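Local structure of protein Rv1364c/MT1410 (Mycobacterium tuberculosis, 3KE6) at residues 255-258 and 259-262; 370-374 and 375-379. The protein probably acts in sigma-factor regulation, joining a PP2C-type, manganese-binding phosphatase domain of the RsbU kind to an RsbW-like domain related to serine kinases and anti-sigma factors. One frame throughout, in Å; residues are numbered along the deposited sequence.

In the fold
From the N terminus, strands 29-31 and 36-43 come first, and both pair with strand 376-391 near the far end of the chain; strand 36-43 also pairs with strand 249-256. Contact 1 (255-258 and 259-262) takes in the last two residues of that strand and the extended linker that leaves it, running from the phosphatase part towards strand 263-267 of the kinase-like part; it closes no loop. Contact 2 (370-374 and 375-379) closes the tight turn of the hairpin of strands 367-373 and 376-391. The two lie in series, neither nested nor crossed, with centres 32 Å apart and nearest atoms about 15 Å apart. Without touching, both reach the same mixed sheet.

Contact 1 (255-258 and 259-262)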
loop_
_atom_site.group_PDB
_atom_site.type_symbol
_atom_site.label_atom_id
_atom_site.label_comp_id
_atom_site.label_asym_id
_atom_site.label_seq_id
_atom_site.Cartn_x
_atom_site.Cartn_y
_atom_site.Cartn_z
ATOM N N GLN A 255 6.955 2.543 5.845
ATOM C CA GLN A 255 8.346 2.885 6.060
ATOM C C GLN A 255 8.931 3.227 4.718
ATOM O O GLN A 255 8.692 2.533 3.729
ATOM C CB GLN A 255 9.108 1.721 6.676
ATOM C CG GLN A 255 10.611 1.906 6.659
ATOM C CD GLN A 255 11.372 0.772 7.329
ATOM O OE1 GLN A 255 12.115 0.992 8.280
ATOM N NE2 GLN A 255 11.209 -0.441 6.820
ATOM N N ARG A 256 9.710 4.296 4.685
ATOM C CA ARG A 256 10.434 4.651 3.482
ATOM C C ARG A 256 11.604 3.689 3.325
ATOM O O ARG A 256 12.245 3.319 4.313
ATOM C CB ARG A 256 10.918 6.101 3.554
ATOM C CG ARG A 256 11.249 6.691 2.203
ATOM C CD ARG A 256 11.676 8.148 2.271
ATOM N NE ARG A 256 12.047 8.626 0.938
ATOM C CZ ARG A 256 13.145 9.315 0.613
ATOM N NH1 ARG A 256 13.319 9.666 -0.659
ATOM N NH2 ARG A 256 14.051 9.689 1.524
ATOM N N ARG A 257 11.872 3.291 2.085
ATOM C CA ARG A 257 12.995 2.403 1.756
ATOM C C ARG A 257 13.705 2.878 0.507
ATOM O O ARG A 257 13.124 3.605 -0.311
ATOM C CB ARG A 257 12.478 0.997 1.486
ATOM C CG ARG A 257 11.338 1.003 0.467
ATOM C CD ARG A 257 10.911 -0.366 0.109
ATOM N NE ARG A 257 11.969 -1.109 -0.560
ATOM C CZ ARG A 257 12.026 -2.436 -0.618
ATOM N NH1 ARG A 257 11.082 -3.181 -0.051
ATOM N NH2 ARG A 257 13.036 -3.016 -1.246
ATOM N N ALA A 258 14.957 2.448 0.361
ATOM C CA ALA A 258 15.673 2.545 -0.921
ATOM C C ALA A 258 15.048 1.580 -1.955
ATOM O O ALA A 258 14.839 0.404 -1.666
ATOM C CB ALA A 258 17.126 2.224 -0.732
ATOM N N PRO A 259 14.769 2.068 -3.163
ATOM C CA PRO A 259 14.203 1.188 -4.208
ATOM C C PRO A 259 15.130 0.074 -4.680
ATOM O O PRO A 259 16.325 0.277 -4.888
ATOM C CB PRO A 259 13.907 2.150 -5.362
ATOM C CG PRO A 259 14.844 3.292 -5.154
ATOM C CD PRO A 259 14.941 3.447 -3.653
ATOM N N THR A 260 14.576 -1.117 -4.788
ATOM C CA THR A 260 15.242 -2.208 -5.456
ATOM C C THR A 260 15.490 -1.818 -6.929
ATOM O O THR A 260 14.566 -1.410 -7.650
ATOM C CB THR A 260 14.349 -3.476 -5.385
ATOM O OG1 THR A 260 14.164 -3.848 -4.015
ATOM C CG2 THR A 260 14.936 -4.641 -6.157
ATOM N N PRO A 261 16.730 -1.960 -7.395
ATOM C CA PRO A 261 16.939 -1.686 -8.809
ATOM C C PRO A 261 16.099 -2.604 -9.720
ATOM O O PRO A 261 15.642 -3.660 -9.281
ATOM C CB PRO A 261 18.431 -1.970 -8.988
ATOM C CG PRO A 261 18.773 -2.843 -7.886
ATOM C CD PRO A 261 17.972 -2.399 -6.746
ATOM N N PRO A 262 15.884 -2.199 -10.975
ATOM C CA PRO A 262 15.160 -3.065 -11.935
ATOM C C PRO A 262 15.893 -4.371 -12.281
ATOM O O PRO A 262 17.066 -4.465 -12.118
ATOM C CB PRO A 262 15.029 -2.196 -13.183
ATOM C CG PRO A 262 15.346 -0.828 -12.758
ATOM C CD PRO A 262 16.249 -0.906 -11.556
#
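The guanidinium of Arg257 is the flat group that meets Thr260, and the hydroxyl comes to it obliquely, neither squarely over a face nor squarely at an edge. Arg257 NH2 lies 3.1 Å from Thr260 OG1, but the angle is too poor for a hydrogen bond, so this is a polar approach between obliquely crossing side chains. CG of Arg257 sits between the backbone N and the carbonyl carbon (chi1 51°), and a further bend at chi3 (-64°) carries the guanidinium forward alongside the linker, past Ala258 O to Thr260. There NE gives a weak hydrogen bond to Ala258 O at 3.4 Å, with an almost straight N-H...O angle of 166°. The stronger grips come from outside: NH1 forms a salt bridge with Asp37, and NH2 donates to the carbonyl oxygen of Glu287. One guanidinium thus joins strand 36-43, the linker and helix 273-288. The puckered ring of Pro259 sits next to Ala258, with Ala258 CB 3.8 Å from Pro259 CD. From Ala258 to Pro262 the backbone stays extended, with torsions of the polyproline II kind. Thr260 places its side chain against Trp284, Glu287 and Ile288 of helix 273-288, while Trp284 NE1 donates to Pro261 O. At the start of the linker, Arg257 is hydrogen-bonded through the backbone to Gly35, and Pro259 touches Pro34, so the linker leaves strand 249-256 beside the chain that enters strand 36-43 and continues along helix 273-288 towards strand 263-267.

Contact 2 (370-374 and 375-379); sequences IMHGA and GGTTA
His372 and Thr377 lie side by side, and their polar atoms meet at the edge of the imidazole: ND1 is hydrogen-bonded in the ring plane to Thr377 OG1 at 3.1 Å, and either could be the donor. Thr377 OG1 sits beside its own backbone N (chi1 -65°), which turns CG2 back towards the facing strand, 4.1 Å from Ile370 CG2. On the same face Ile370 CD1 reaches Ala379 CB at 4.1 Å. The other face carries Met371, whose chain bends at chi2 and chi3 to bring CE within 4.0 Å of Thr378 CG2. These pairs are set by a beta hairpin with a two-residue loop, a type II turn from Gly373 to Gly376, in the histidine kinase-like ATPase (RsbW) part. Met371 and Thr378 form a hydrogen-bonded pair, Met371 N to Thr378 O at 2.8 Å and Thr378 N to Met371 O at 2.9 Å. Gly373 N binds Gly376 O at 2.8 Å, while Gly376 N returns a weak bond to Gly373 O. Gly375 takes the positive phi (62°) at the third turn position. Farther out, strand 333-340 flanks strand 376-391: Thr377 and Ala379 make backbone bonds to Asp340 and Val338, and Gln343 N bonds weakly to Thr377 OG1.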
loop_
_atom_site.group_PDB
_atom_site.type_symbol
_atom_site.label_atom_id
_atom_site.label_comp_id
_atom_site.label_asym_id
_atom_site.label_seq_id
_atom_site.Cartn_x
_atom_site.Cartn_y
_atom_site.Cartn_z
ATOM N N ILE A 370 1.565 -9.590 -26.804
ATOM C CA ILE A 370 2.606 -10.207 -27.603
ATOM C C ILE A 370 2.710 -9.356 -28.872
ATOM O O ILE A 370 1.691 -8.971 -29.439
ATOM C CB ILE A 370 2.305 -11.701 -27.970
ATOM C CG1 ILE A 370 2.529 -12.697 -26.819
ATOM C CG2 ILE A 370 3.316 -12.199 -28.969
ATOM C CD1 ILE A 370 2.024 -12.331 -25.421
ATOM N N MET A 371 3.941 -9.039 -29.274
ATOM C CA MET A 371 4.232 -8.346 -30.534
ATOM C C MET A 371 5.232 -9.174 -31.346
ATOM O O MET A 371 6.129 -9.808 -30.785
ATOM C CB MET A 371 4.834 -6.979 -30.236
ATOM C CG MET A 371 3.836 -5.950 -29.775
ATOM S SD MET A 371 4.295 -4.941 -28.347
ATOM C CE MET A 371 4.474 -6.191 -27.087
ATOM N N HIS A 372 5.078 -9.168 -32.658
ATOM C CA HIS A 372 5.963 -9.905 -33.550
ATOM C C HIS A 372 6.501 -8.938 -34.597
ATOM O O HIS A 372 5.793 -8.038 -35.054
ATOM C CB HIS A 372 5.219 -11.038 -34.297
ATOM C CG HIS A 372 4.642 -12.106 -33.411
ATOM N ND1 HIS A 372 5.422 -12.941 -32.636
ATOM C CD2 HIS A 372 3.358 -12.500 -33.213
ATOM C CE1 HIS A 372 4.641 -13.786 -31.980
ATOM N NE2 HIS A 372 3.385 -13.537 -32.309
ATOM N N GLY A 373 7.748 -9.156 -34.991
ATOM C CA GLY A 373 8.368 -8.460 -36.115
ATOM C C GLY A 373 9.297 -9.449 -36.775
ATOM O O GLY A 373 9.424 -10.579 -36.307
ATOM N N ALA A 374 9.926 -9.055 -37.875
ATOM C CA ALA A 374 10.962 -9.887 -38.489
ATOM C C ALA A 374 12.083 -9.943 -37.468
ATOM O O ALA A 374 12.340 -8.957 -36.793
ATOM C CB ALA A 374 11.457 -9.274 -39.792
ATOM N N GLY A 375 12.714 -11.099 -37.306
ATOM C CA GLY A 375 13.812 -11.219 -36.334
ATOM C C GLY A 375 13.454 -10.964 -34.866
ATOM O O GLY A 375 14.357 -10.757 -34.048
ATOM N N GLY A 376 12.165 -11.000 -34.499
ATOM C CA GLY A 376 11.814 -10.882 -33.088
ATOM C C GLY A 376 10.379 -11.020 -32.628
ATOM O O GLY A 376 9.435 -10.762 -33.363
ATOM N N THR A 377 10.263 -11.413 -31.363
ATOM C CA THR A 377 9.020 -11.426 -30.604
ATOM C C THR A 377 9.254 -10.761 -29.265
ATOM O O THR A 377 10.256 -11.027 -28.615
ATOM C CB THR A 377 8.545 -12.859 -30.310
ATOM O OG1 THR A 377 8.216 -13.527 -31.530
ATOM C CG2 THR A 377 7.338 -12.845 -29.433
ATOM N N THR A 378 8.306 -9.906 -28.871
ATOM C CA THR A 378 8.239 -9.326 -27.510
ATOM C C THR A 378 6.934 -9.733 -26.814
ATOM O O THR A 378 5.843 -9.567 -27.352
ATOM C CB THR A 378 8.271 -7.791 -27.565
ATOM O OG1 THR A 378 9.463 -7.347 -28.243
ATOM C CG2 THR A 378 8.212 -7.204 -26.185
ATOM N N ALA A 379 7.062 -10.272 -25.615
ATOM C CA ALA A 379 5.920 -10.629 -24.760
ATOM C C ALA A 379 6.002 -9.743 -23.545
ATOM O O ALA A 379 7.051 -9.648 -22.959
ATOM C CB ALA A 379 5.988 -12.070 -24.348
#